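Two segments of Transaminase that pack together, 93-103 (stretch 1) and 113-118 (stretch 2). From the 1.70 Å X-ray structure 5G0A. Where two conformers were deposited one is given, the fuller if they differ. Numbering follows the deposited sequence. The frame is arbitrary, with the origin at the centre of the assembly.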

# COMPACT_ATOMS: atom_id res chain seq x y z
N TYR B 93 2.51 32.63 -25.00
CA TYR B 93 1.79 31.45 -25.48
C TYR B 93 1.12 30.68 -24.34
O TYR B 93 -0.04 30.24 -24.46
CB TYR B 93 2.73 30.51 -26.23
CG TYR B 93 3.29 31.05 -27.52
CD1 TYR B 93 2.45 31.52 -28.53
CD2 TYR B 93 4.66 31.05 -27.74
CE1 TYR B 93 2.97 32.01 -29.73
CE2 TYR B 93 5.20 31.53 -28.94
CZ TYR B 93 4.35 32.00 -29.93
OH TYR B 93 4.90 32.46 -31.13
N LYS B 94 1.83 30.52 -23.24
CA LYS B 94 1.27 29.76 -22.10
C LYS B 94 0.07 30.51 -21.47
O LYS B 94 -0.99 29.92 -21.21
CB LYS B 94 2.35 29.45 -21.07
CG LYS B 94 1.89 28.51 -19.94
CD LYS B 94 3.00 28.23 -18.94
CE LYS B 94 3.41 29.49 -18.14
NZ LYS B 94 4.51 29.16 -17.19
N ALA B 95 0.24 31.82 -21.27
CA ALA B 95 -0.82 32.61 -20.61
C ALA B 95 -2.05 32.69 -21.53
O ALA B 95 -3.19 32.60 -21.07
CB ALA B 95 -0.30 34.00 -20.25
N LYS B 96 -1.80 32.84 -22.83
CA LYS B 96 -2.86 32.93 -23.81
C LYS B 96 -3.64 31.63 -23.87
O LYS B 96 -4.87 31.64 -23.94
CB LYS B 96 -2.31 33.27 -25.19
CG LYS B 96 -3.38 33.44 -26.25
CD LYS B 96 -2.74 34.06 -27.48
CE LYS B 96 -3.38 33.52 -28.74
NZ LYS B 96 -2.71 33.99 -29.99
N ALA B 97 -2.94 30.49 -23.85
CA ALA B 97 -3.64 29.21 -23.96
C ALA B 97 -4.65 29.05 -22.80
O ALA B 97 -5.76 28.56 -23.00
CB ALA B 97 -2.65 28.03 -23.97
N ALA B 98 -4.24 29.44 -21.60
CA ALA B 98 -5.11 29.32 -20.42
C ALA B 98 -6.29 30.30 -20.53
O ALA B 98 -7.44 29.94 -20.21
CB ALA B 98 -4.32 29.56 -19.15
N LYS B 99 -6.00 31.51 -21.01
CA LYS B 99 -7.05 32.54 -21.24
C LYS B 99 -8.09 32.05 -22.26
O LYS B 99 -9.30 32.21 -22.06
CB LYS B 99 -6.43 33.89 -21.65
CG LYS B 99 -7.46 35.00 -21.95
CD LYS B 99 -7.89 34.96 -23.40
CE LYS B 99 -8.82 36.12 -23.77
NZ LYS B 99 -8.99 36.20 -25.25
N ILE B 100 -7.63 31.43 -23.34
CA ILE B 100 -8.54 30.89 -24.35
C ILE B 100 -9.47 29.87 -23.74
O ILE B 100 -10.69 29.92 -23.96
CB ILE B 100 -7.79 30.27 -25.53
CG1 ILE B 100 -7.03 31.39 -26.27
CG2 ILE B 100 -8.76 29.57 -26.48
CD1 ILE B 100 -6.05 30.87 -27.29
N ILE B 101 -8.92 28.94 -22.96
CA ILE B 101 -9.76 27.90 -22.38
C ILE B 101 -10.78 28.49 -21.41
O ILE B 101 -11.96 28.17 -21.50
CB ILE B 101 -8.92 26.80 -21.69
CG1 ILE B 101 -8.15 26.00 -22.75
CG2 ILE B 101 -9.83 25.86 -20.87
CD1 ILE B 101 -7.06 25.13 -22.14
N ILE B 102 -10.34 29.40 -20.55
CA ILE B 102 -11.20 29.90 -19.47
C ILE B 102 -12.19 30.98 -19.93
O ILE B 102 -13.37 30.94 -19.55
CB ILE B 102 -10.35 30.34 -18.24
CG1 ILE B 102 -9.70 29.08 -17.60
CG2 ILE B 102 -11.18 31.13 -17.21
CD1 ILE B 102 -8.52 29.37 -16.67
N GLU B 103 -11.73 31.88 -20.79
CA GLU B 103 -12.52 33.06 -21.16
C GLU B 103 -13.13 33.04 -22.56
O GLU B 103 -14.08 33.80 -22.81
CB GLU B 103 -11.70 34.34 -20.99
CG GLU B 103 -11.23 34.60 -19.57
CD GLU B 103 -12.37 34.67 -18.55
OE1 GLU B 103 -13.52 34.37 -18.90
OE2 GLU B 103 -12.09 35.03 -17.39
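Stretch 2 (113-118) GKVRFV

Stretch 2 is a β-strand that begins earlier in the chain, and it lies across the helix that includes residues 93-103. The two axes approach to 8.7 Å, with an angle of 135° between their N-to-C directions, so the strand runs obliquely against the helix and nearer to antiparallel than to parallel. The CA register confirms this sense: Gly-113 CA is 7.5 Å from Ile-102 CA, Val-115 CA is 6.1 Å from Ala-98 CA, and Phe-117 CA is 8.1 Å from Lys-94 CA. Each two-residue step along the strand is thus matched by four residues backward along the helix, about one turn. The register pairs come closest in the middle, at Ala-98 and Val-115; the alanine side chain is a single methyl.

Gly-113, with phi/psi of -114/-72, meets the helix through its backbone: Gly-113 O is 3.6 Å from CD1 of Ile-102. This is a packing contact, since a methyl carbon offers no hydrogen bond. Lys-114 has extended values (-142/154) and directs its CA-to-CB bond away from the helix. Its main chain still borders the same isoleucine, with Lys-114 CA 4.1 Å from Ile-102 CD1, while its NZ is hydrogen-bonded elsewhere in the structure.

Val-115 (-111/145, chi1 176°, t) points toward the helix. Val-115 CG2 lies 3.8 Å from CD1 of Ile-102, and Val-115 CB lies 4.2 Å from CB of Ala-98. The Ile-102 side chain, in the m, t rotamer, therefore touches three successive strand residues with one terminal methyl. Arg-116 (-120/122) turns its CA-to-CB bond away, in keeping with the alternation of an extended strand, and makes no contact with the helix.

Phe-117 (-88/141, chi1 -69°, m) points toward the helix and has the largest covered area of any residue here, 93 Å² in a total of 330 Å² summed over both sides. Phe-117 CZ is 3.5 Å from Ala-97 CB and Phe-117 CE1 is 4.3 Å from Ile-101 CD1; both helix atoms approach the ring obliquely. Phe-117 CE2 lies 3.9 Å from Ala-98 CB and 3.6 Å from Lys-94 O, while Phe-117 CD2 is 3.9 Å from Lys-94 CG. Ala-98 N sits at the ring edge, 3.7 Å from Phe-117 CZ, and donates a weak hydrogen bond of 3.3 Å to Lys-94 O within the helix.

Val-118 (-133/-166) makes no contact with the helix. With no hydrogen bonds across the stretches, the interface rests on van der Waals packing, mainly of apolar side chains.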

# COMPACT_ATOMS: atom_id res chain seq x y z
N GLY B 113 -11.39 27.99 -12.82
CA GLY B 113 -10.49 28.85 -12.06
C GLY B 113 -9.12 29.03 -12.69
O GLY B 113 -8.78 30.12 -13.18
N LYS B 114 -8.31 27.96 -12.63
CA LYS B 114 -6.94 28.03 -13.13
C LYS B 114 -6.52 26.73 -13.84
O LYS B 114 -7.05 25.67 -13.57
CB LYS B 114 -5.97 28.29 -11.98
CG LYS B 114 -5.91 29.74 -11.49
CD LYS B 114 -4.76 29.92 -10.53
CE LYS B 114 -4.35 31.38 -10.37
NZ LYS B 114 -3.05 31.43 -9.64
N VAL B 115 -5.57 26.86 -14.76
CA VAL B 115 -5.01 25.74 -15.53
C VAL B 115 -3.55 25.48 -15.11
O VAL B 115 -2.77 26.43 -14.80
CB VAL B 115 -5.04 26.04 -17.06
CG1 VAL B 115 -4.38 24.93 -17.87
CG2 VAL B 115 -6.45 26.29 -17.58
N ARG B 116 -3.17 24.20 -15.12
CA ARG B 116 -1.74 23.82 -15.11
C ARG B 116 -1.50 23.01 -16.36
O ARG B 116 -2.16 21.99 -16.56
CB ARG B 116 -1.35 22.97 -13.89
CG ARG B 116 0.06 22.35 -14.02
CD ARG B 116 0.74 22.18 -12.66
NE ARG B 116 2.04 21.48 -12.76
CZ ARG B 116 3.20 22.07 -13.05
NH1 ARG B 116 3.24 23.37 -13.33
NH2 ARG B 116 4.30 21.33 -13.10
N PHE B 117 -0.58 23.47 -17.20
CA PHE B 117 -0.24 22.69 -18.39
C PHE B 117 0.87 21.69 -18.09
O PHE B 117 1.83 22.01 -17.37
CB PHE B 117 0.22 23.63 -19.52
CG PHE B 117 -0.89 24.47 -20.07
CD1 PHE B 117 -1.83 23.90 -20.92
CD2 PHE B 117 -0.99 25.84 -19.75
CE1 PHE B 117 -2.87 24.66 -21.46
CE2 PHE B 117 -2.03 26.61 -20.27
CZ PHE B 117 -2.96 26.01 -21.13
N VAL B 118 0.71 20.51 -18.67
CA VAL B 118 1.72 19.46 -18.64
C VAL B 118 1.90 18.91 -20.05
O VAL B 118 1.45 19.53 -21.02
CB VAL B 118 1.34 18.36 -17.61
CG1 VAL B 118 1.51 18.89 -16.18
CG2 VAL B 118 -0.10 17.86 -17.82